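Local coordinates for extracellular ligand-binding receptor (Rhodopseudomonas palustris, PDB 4EYO), which probably binds aromatic acids such as 4'-hydroxycinnamic acid for uptake, as periplasmic solute-binding proteins do, at residues Asp71-Ser76 / Ala92-Ile97; Ser77-Thr82 / Ala98-Pro103. All coordinates share one frame; numbering follows the deposited sequence.

Interaction 1: Asp71-Ser76 / Ala92-Ile97; sequences DVIMGS and AQVPHI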
ATOM      1  N   ASP A  71       7.051 -18.334 -10.653  1.00 21.29           N
ATOM      2  CA  ASP A  71       7.492 -18.738  -9.305  1.00 19.80           C
ATOM      3  C   ASP A  71       6.849 -17.887  -8.219  1.00 19.17           C
ATOM      4  O   ASP A  71       6.596 -18.374  -7.120  1.00 18.63           O
ATOM      5  CB  ASP A  71       9.016 -18.645  -9.220  1.00 19.35           C
ATOM      6  CG  ASP A  71       9.697 -19.521 -10.264  1.00 23.49           C
ATOM      7  OD1 ASP A  71       9.542 -20.768 -10.149  1.00 23.58           O
ATOM      8  OD2 ASP A  71      10.385 -18.984 -11.195  1.00 24.43           O
ATOM      9  N   VAL A  72       6.530 -16.629  -8.555  1.00 17.09           N
ATOM     10  CA  VAL A  72       5.953 -15.682  -7.597  1.00 17.77           C
ATOM     11  C   VAL A  72       5.074 -14.731  -8.380  1.00 19.44           C
ATOM     12  O   VAL A  72       5.441 -14.347  -9.526  1.00 20.16           O
ATOM     13  CB  VAL A  72       7.094 -14.811  -6.996  1.00 16.47           C
ATOM     14  CG1 VAL A  72       6.542 -13.698  -6.078  1.00 16.70           C
ATOM     15  CG2 VAL A  72       8.118 -15.705  -6.260  1.00 19.41           C
ATOM     16  N   ILE A  73       3.954 -14.341  -7.776  1.00 15.76           N
ATOM     17  CA  ILE A  73       3.055 -13.290  -8.339  1.00 15.02           C
ATOM     18  C   ILE A  73       3.023 -12.067  -7.418  1.00 16.66           C
ATOM     19  O   ILE A  73       2.987 -12.232  -6.196  1.00 15.80           O
ATOM     20  CB  ILE A  73       1.644 -13.871  -8.541  1.00 13.70           C
ATOM     21  CG1 ILE A  73       1.729 -14.957  -9.621  1.00 14.26           C
ATOM     22  CG2 ILE A  73       0.606 -12.750  -8.868  1.00 16.60           C
ATOM     23  CD1 ILE A  73       0.466 -15.808  -9.619  1.00 19.33           C
HETATM   24  N   MSE A  74       3.017 -10.863  -7.988  1.00 16.38           N
HETATM   25  CA  MSE A  74       2.985  -9.618  -7.217  1.00 18.06           C
HETATM   26  C   MSE A  74       1.861  -8.751  -7.757  1.00 20.07           C
HETATM   27  O   MSE A  74       1.634  -8.699  -8.975  1.00 18.74           O
HETATM   28  CB  MSE A  74       4.304  -8.833  -7.412  1.00 20.93           C
HETATM   29  CG  MSE A  74       5.536  -9.483  -6.858  1.00 19.13           C
HETATM   30 SE   MSE A  74       7.066  -8.328  -7.137  0.75 23.98          SE
HETATM   31  CE  MSE A  74       6.354  -6.601  -6.831  1.00 23.83           C
ATOM     32  N   GLY A  75       1.154  -8.083  -6.855  1.00 16.69           N
ATOM     33  CA  GLY A  75       0.173  -7.033  -7.261  1.00 20.59           C
ATOM     34  C   GLY A  75      -1.054  -7.189  -6.399  1.00 18.51           C
ATOM     35  O   GLY A  75      -0.994  -7.935  -5.441  1.00 19.76           O
ATOM     36  N   SER A  76      -2.139  -6.455  -6.661  1.00 19.06           N
ATOM     37  CA  SER A  76      -2.165  -5.348  -7.627  1.00 19.61           C
ATOM     38  C   SER A  76      -1.874  -4.011  -6.875  1.00 22.49           C
ATOM     39  O   SER A  76      -1.234  -4.014  -5.786  1.00 20.18           O
ATOM     40  CB  SER A  76      -3.511  -5.391  -8.391  1.00 22.87           C
ATOM     41  OG  SER A  76      -3.671  -4.312  -9.313  1.00 25.11           O
ATOM     42  N   ALA A  92      -4.155 -21.683  -6.789  1.00 18.62           N
ATOM     43  CA  ALA A  92      -3.136 -22.271  -7.644  1.00 18.12           C
ATOM     44  C   ALA A  92      -1.887 -22.707  -6.887  1.00 18.37           C
ATOM     45  O   ALA A  92      -1.047 -23.374  -7.450  1.00 19.33           O
ATOM     46  CB  ALA A  92      -2.767 -21.326  -8.774  1.00 19.74           C
ATOM     47  N   GLN A  93      -1.779 -22.343  -5.614  1.00 20.09           N
ATOM     48  CA  GLN A  93      -0.581 -22.640  -4.787  1.00 18.12           C
ATOM     49  C   GLN A  93       0.678 -21.941  -5.293  1.00 18.47           C
ATOM     50  O   GLN A  93       1.721 -22.567  -5.477  1.00 22.43           O
ATOM     51  CB  GLN A  93      -0.356 -24.136  -4.585  1.00 20.42           C
ATOM     52  CG  GLN A  93      -1.579 -24.779  -3.985  1.00 23.36           C
ATOM     53  CD  GLN A  93      -1.392 -26.249  -3.793  1.00 31.64           C
ATOM     54  OE1 GLN A  93      -1.635 -27.037  -4.694  1.00 40.08           O
ATOM     55  NE2 GLN A  93      -0.964 -26.636  -2.611  1.00 34.08           N
ATOM     56  N   VAL A  94       0.573 -20.623  -5.485  1.00 18.57           N
ATOM     57  CA  VAL A  94       1.721 -19.796  -5.934  1.00 16.18           C
ATOM     58  C   VAL A  94       1.954 -18.674  -4.913  1.00 16.66           C
ATOM     59  O   VAL A  94       1.004 -17.960  -4.573  1.00 15.50           O
ATOM     60  CB  VAL A  94       1.448 -19.157  -7.323  1.00 18.45           C
ATOM     61  CG1 VAL A  94       2.694 -18.371  -7.810  1.00 16.40           C
ATOM     62  CG2 VAL A  94       1.076 -20.255  -8.320  1.00 23.14           C
ATOM     63  N   PRO A  95       3.214 -18.452  -4.468  1.00 16.63           N
ATOM     64  CA  PRO A  95       3.445 -17.325  -3.564  1.00 16.88           C
ATOM     65  C   PRO A  95       3.064 -15.994  -4.195  1.00 17.89           C
ATOM     66  O   PRO A  95       3.394 -15.720  -5.354  1.00 19.44           O
ATOM     67  CB  PRO A  95       4.964 -17.321  -3.356  1.00 14.76           C
ATOM     68  CG  PRO A  95       5.436 -18.702  -3.723  1.00 16.97           C
ATOM     69  CD  PRO A  95       4.394 -19.344  -4.588  1.00 16.84           C
ATOM     70  N   HIS A  96       2.444 -15.154  -3.384  1.00 15.68           N
ATOM     71  CA  HIS A  96       1.907 -13.877  -3.811  1.00 14.15           C
ATOM     72  C   HIS A  96       2.277 -12.762  -2.862  1.00 16.32           C
ATOM     73  O   HIS A  96       1.987 -12.839  -1.630  1.00 15.59           O
ATOM     74  CB  HIS A  96       0.382 -14.002  -3.864  1.00 13.03           C
ATOM     75  CG  HIS A  96      -0.348 -12.661  -3.989  1.00 14.46           C
ATOM     76  ND1 HIS A  96      -1.492 -12.377  -3.284  1.00 15.24           N
ATOM     77  CD2 HIS A  96      -0.077 -11.535  -4.769  1.00 14.10           C
ATOM     78  CE1 HIS A  96      -1.938 -11.150  -3.616  1.00 14.56           C
ATOM     79  NE2 HIS A  96      -1.046 -10.607  -4.494  1.00 15.27           N
ATOM     80  N   ILE A  97       2.888 -11.709  -3.409  1.00 15.59           N
ATOM     81  CA  ILE A  97       3.218 -10.539  -2.603  1.00 15.48           C
ATOM     82  C   ILE A  97       2.285  -9.417  -3.034  1.00 17.15           C
ATOM     83  O   ILE A  97       2.411  -8.923  -4.176  1.00 17.13           O
ATOM     84  CB  ILE A  97       4.690 -10.108  -2.769  1.00 16.00           C
ATOM     85  CG1 ILE A  97       5.618 -11.231  -2.266  1.00 15.45           C
ATOM     86  CG2 ILE A  97       4.959  -8.843  -1.919  1.00 17.53           C
ATOM     87  CD1 ILE A  97       7.087 -10.911  -2.502  1.00 17.79           C
TER
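I73 and I97 have the largest areas buried here and sit on two neighbouring parallel strands, 72-75 and 96-98. Helix 79-92 links the strands, which makes a beta-alpha-beta unit of a periplasmic-binding-protein domain. The backbone of I73 is gripped at both ends. Its N donates to P95 O at 2.8 Å in a nearly straight bond, and its O accepts I97 N, also at 2.8 Å. I97 O then takes G75 N at 3.1 Å, with the donor tilted out of the carbonyl plane. CA-H...O contacts fill in between, the shortest from H96 CA to I73 O.

The side chains alternate between the faces of the sheet. I73 and H96 face helix 79-92, where both touch V85. I73 CG1 lies anti to the carbonyl carbon (chi1 -66°), and CD1 beyond it meets V94 CG1 at 3.8 Å. The two side chains cross at about a right angle. On the other face, the selenomethionine M74 lays its CG against I97 CB at 4.2 Å. Both residues pack on A290 of helix 282-302. P95 CD rests against D71 O at 3.5 Å. This buried carbonyl has no hydrogen-bond partner in the model.

H96 adds a side-chain bond to the backbone ones. Its CG is anti to the backbone N (chi1 167°), which brings the ring alongside strand 72-75, with I73 O at its edge and in its plane. ND1 bonds to S112 OG, which helps to fix the ring's rotation. On the far side of the ring, NE2 donates to G75 O at 2.8 Å, with an N-H...O angle of 173°.

Interaction 2: Ser77-Thr82 / Ala98-Pro103; sequences SVTPPT and ALAPLP. With HC4 (4'-hydroxycinnamic acid), chain B.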
ATOM      1  N   SER A  77      -2.311  -2.893  -7.447  1.00 20.94           N
ATOM      2  CA  SER A  77      -2.046  -1.551  -6.921  1.00 21.62           C
ATOM      3  C   SER A  77      -3.137  -1.037  -5.973  1.00 22.65           C
ATOM      4  O   SER A  77      -2.890  -0.155  -5.156  1.00 25.53           O
ATOM      5  CB  SER A  77      -1.908  -0.598  -8.096  1.00 22.44           C
ATOM      6  OG  SER A  77      -0.768  -0.954  -8.861  1.00 24.29           O
ATOM      7  N   VAL A  78      -4.344  -1.598  -6.082  1.00 22.16           N
ATOM      8  CA  VAL A  78      -5.468  -1.194  -5.233  1.00 20.18           C
ATOM      9  C   VAL A  78      -6.185  -2.435  -4.724  1.00 20.30           C
ATOM     10  O   VAL A  78      -5.960  -3.559  -5.212  1.00 21.29           O
ATOM     11  CB  VAL A  78      -6.439  -0.194  -5.927  1.00 22.04           C
ATOM     12  CG1 VAL A  78      -5.743   1.171  -6.150  1.00 25.12           C
ATOM     13  CG2 VAL A  78      -7.009  -0.782  -7.233  1.00 20.91           C
ATOM     14  N   THR A  79      -7.005  -2.256  -3.712  1.00 20.04           N
ATOM     15  CA  THR A  79      -7.508  -3.441  -2.975  1.00 22.55           C
ATOM     16  C   THR A  79      -8.390  -4.425  -3.799  1.00 22.05           C
ATOM     17  O   THR A  79      -8.132  -5.622  -3.791  1.00 18.94           O
ATOM     18  CB  THR A  79      -8.173  -3.008  -1.646  1.00 25.18           C
ATOM     19  OG1 THR A  79      -7.198  -2.303  -0.844  1.00 24.05           O
ATOM     20  CG2 THR A  79      -8.743  -4.209  -0.903  1.00 22.52           C
ATOM     21  N   PRO A  80      -9.416  -3.939  -4.516  1.00 23.62           N
ATOM     22  CA  PRO A  80     -10.275  -4.949  -5.183  1.00 24.18           C
ATOM     23  C   PRO A  80      -9.527  -5.949  -6.126  1.00 22.15           C
ATOM     24  O   PRO A  80      -9.739  -7.194  -6.016  1.00 24.15           O
ATOM     25  CB  PRO A  80     -11.331  -4.089  -5.913  1.00 25.30           C
ATOM     26  CG  PRO A  80     -11.419  -2.840  -5.049  1.00 24.97           C
ATOM     27  CD  PRO A  80      -9.996  -2.580  -4.579  1.00 22.12           C
ATOM     28  N   PRO A  81      -8.639  -5.446  -7.020  1.00 21.74           N
ATOM     29  CA  PRO A  81      -7.920  -6.417  -7.854  1.00 20.55           C
ATOM     30  C   PRO A  81      -6.886  -7.239  -7.058  1.00 21.37           C
ATOM     31  O   PRO A  81      -6.567  -8.350  -7.455  1.00 21.63           O
ATOM     32  CB  PRO A  81      -7.237  -5.536  -8.917  1.00 20.31           C
ATOM     33  CG  PRO A  81      -7.102  -4.219  -8.278  1.00 20.83           C
ATOM     34  CD  PRO A  81      -8.374  -4.070  -7.474  1.00 22.74           C
ATOM     35  N   THR A  82      -6.393  -6.708  -5.942  1.00 17.66           N
ATOM     36  CA  THR A  82      -5.479  -7.482  -5.076  1.00 17.60           C
ATOM     37  C   THR A  82      -6.184  -8.666  -4.442  1.00 15.44           C
ATOM     38  O   THR A  82      -5.635  -9.776  -4.387  1.00 17.42           O
ATOM     39  CB  THR A  82      -4.849  -6.579  -4.007  1.00 18.10           C
ATOM     40  OG1 THR A  82      -4.173  -5.548  -4.704  1.00 18.00           O
ATOM     41  CG2 THR A  82      -3.797  -7.332  -3.202  1.00 18.72           C
ATOM     42  N   ALA A  98       1.318  -9.085  -2.166  1.00 15.21           N
ATOM     43  CA  ALA A  98       0.357  -8.031  -2.421  1.00 18.24           C
ATOM     44  C   ALA A  98       1.003  -6.622  -2.340  1.00 17.69           C
ATOM     45  O   ALA A  98       1.776  -6.283  -1.385  1.00 18.78           O
ATOM     46  CB  ALA A  98      -0.823  -8.133  -1.441  1.00 18.30           C
ATOM     47  N   LEU A  99       0.668  -5.777  -3.314  1.00 19.97           N
ATOM     48  CA  LEU A  99       1.147  -4.383  -3.293  1.00 18.69           C
ATOM     49  C   LEU A  99       0.050  -3.386  -2.840  1.00 20.74           C
ATOM     50  O   LEU A  99       0.266  -2.171  -2.847  1.00 20.85           O
ATOM     51  CB  LEU A  99       1.765  -3.991  -4.649  1.00 20.71           C
ATOM     52  CG  LEU A  99       2.927  -4.876  -5.144  1.00 20.39           C
ATOM     53  CD1 LEU A  99       3.469  -4.338  -6.459  1.00 22.18           C
ATOM     54  CD2 LEU A  99       4.064  -4.985  -4.107  1.00 22.02           C
ATOM     55  N   ALA A 100      -1.116  -3.901  -2.422  1.00 18.75           N
ATOM     56  CA  ALA A 100      -2.204  -3.061  -1.865  1.00 20.50           C
ATOM     57  C   ALA A 100      -2.699  -3.780  -0.618  1.00 22.00           C
ATOM     58  O   ALA A 100      -2.511  -4.996  -0.517  1.00 25.20           O
ATOM     59  CB  ALA A 100      -3.355  -2.903  -2.888  1.00 20.91           C
ATOM     60  N   PRO A 101      -3.365  -3.070   0.327  1.00 23.19           N
ATOM     61  CA  PRO A 101      -3.918  -3.771   1.495  1.00 24.40           C
ATOM     62  C   PRO A 101      -4.943  -4.833   1.036  1.00 27.71           C
ATOM     63  O   PRO A 101      -5.563  -4.701  -0.036  1.00 32.82           O
ATOM     64  CB  PRO A 101      -4.582  -2.638   2.300  1.00 30.37           C
ATOM     65  CG  PRO A 101      -3.937  -1.379   1.803  1.00 29.96           C
ATOM     66  CD  PRO A 101      -3.733  -1.643   0.340  1.00 24.72           C
ATOM     67  N   LEU A 102      -5.097  -5.882   1.826  1.00 25.37           N
ATOM     68  CA  LEU A 102      -5.862  -7.072   1.451  1.00 28.11           C
ATOM     69  C   LEU A 102      -6.552  -7.514   2.769  1.00 26.63           C
ATOM     70  O   LEU A 102      -5.844  -7.690   3.778  1.00 25.12           O
ATOM     71  CB  LEU A 102      -4.815  -8.134   0.967  1.00 25.80           C
ATOM     72  CG  LEU A 102      -5.213  -9.564   0.711  1.00 26.50           C
ATOM     73  CD1 LEU A 102      -6.129  -9.710  -0.493  1.00 22.65           C
ATOM     74  CD2 LEU A 102      -3.966 -10.417   0.503  1.00 29.93           C
ATOM     75  N   PRO A 103      -7.910  -7.656   2.797  1.00 24.62           N
ATOM     76  CA  PRO A 103      -8.451  -8.396   3.953  1.00 25.10           C
ATOM     77  C   PRO A 103      -7.957  -9.857   3.886  1.00 26.06           C
ATOM     78  O   PRO A 103      -8.356 -10.614   2.994  1.00 25.93           O
ATOM     79  CB  PRO A 103      -9.983  -8.346   3.767  1.00 24.95           C
ATOM     80  CG  PRO A 103     -10.221  -7.865   2.362  1.00 29.35           C
ATOM     81  CD  PRO A 103      -8.967  -7.196   1.870  1.00 26.77           C
TER
HETATM   82  C1  HC4 B 401      -6.908   1.235  -2.434  1.00 25.56           C
HETATM   83  O1  HC4 B 401      -7.214   2.231  -3.132  1.00 27.12           O
HETATM   84  O2  HC4 B 401      -7.605   0.181  -2.423  1.00 20.18           O
HETATM   85  C2  HC4 B 401      -5.713   1.264  -1.573  1.00 21.42           C
HETATM   86  C3  HC4 B 401      -4.501   1.663  -1.993  1.00 21.63           C
HETATM   87  C1' HC4 B 401      -3.322   1.617  -1.069  1.00 20.10           C
HETATM   88  C2' HC4 B 401      -2.085   1.282  -1.652  1.00 23.87           C
HETATM   89  C3' HC4 B 401      -0.903   1.233  -0.912  1.00 21.55           C
HETATM   90  C4' HC4 B 401      -0.972   1.557   0.444  1.00 22.08           C
HETATM   91  C5' HC4 B 401      -2.200   1.887   1.057  1.00 18.92           C
HETATM   92  C6' HC4 B 401      -3.383   1.944   0.295  1.00 21.78           C
HETATM   93  O4' HC4 B 401       0.184   1.498   1.170  1.00 22.90           O
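T79 and T82 share one torsion: with chi1 near -60°, each OG1 is anti to the carbonyl carbon and each CG2 anti to the backbone N. Both side chains can then meet the loop 98-103 from the first turn of helix 79-92. This helix start and the loop after strand 96-98 form part of the ligand site of the periplasmic-binding-protein fold. V78 is the N-cap residue.

T79 N donates to O2 of the bound 4'-hydroxycinnamic acid at 2.8 Å. The carboxylate therefore sits at the helix N-terminus, where the helix dipole probably favours its charge. T79 OG1 lies 3.0 Å from P101 O and equally close to O2, and its proton could serve either. T79 CG2 also approaches P103 CD. The P101 ring lies against the ligand, with CD 3.6 Å from C1' of its phenol ring. S199, R174, H286 and Q282 also hydrogen-bond to the ligand.

T82 points into the loop. Its CG2 meets A98 CB at 3.5 Å, while L102 CD1 packs on its carbonyl O. A100 CB packs on the helix start, 3.4 Å from V78 C and 3.3 Å from T82 OG1. With an alanine at T82, the small side chains of A98 and A100 would probably lose part of their packing, and V78 O and S76 N would each lose a hydrogen-bond partner. The other donor to V78 O is T82 N, in the longer backbone bond of the first turn. T82 OG1 itself comes in from above the V78 carbonyl plane, 2.7 Å from V78 O.

How the interactions relate
Both contacts are buried and join the same beta-alpha-beta unit at successive points along the chain. Interaction 1 lies within the sheet and is held by regular backbone bonds and apolar side chains. Interaction 2 lies where the strand and helix ends open onto the ligand site. There threonine hydroxyls, prolines and small alanines replace strand pairing. The two meet at S76, which follows a cis peptide bond. S76 N is probably hydrogen-bonded to T82 OG1 at 3.0 Å, and S76 O packs on L99 CB. G75 O, the acceptor for the H96 ring, also touches T82 CG2. Thus the C-terminal part of strand 72-75 adjoins the start of helix 79-92.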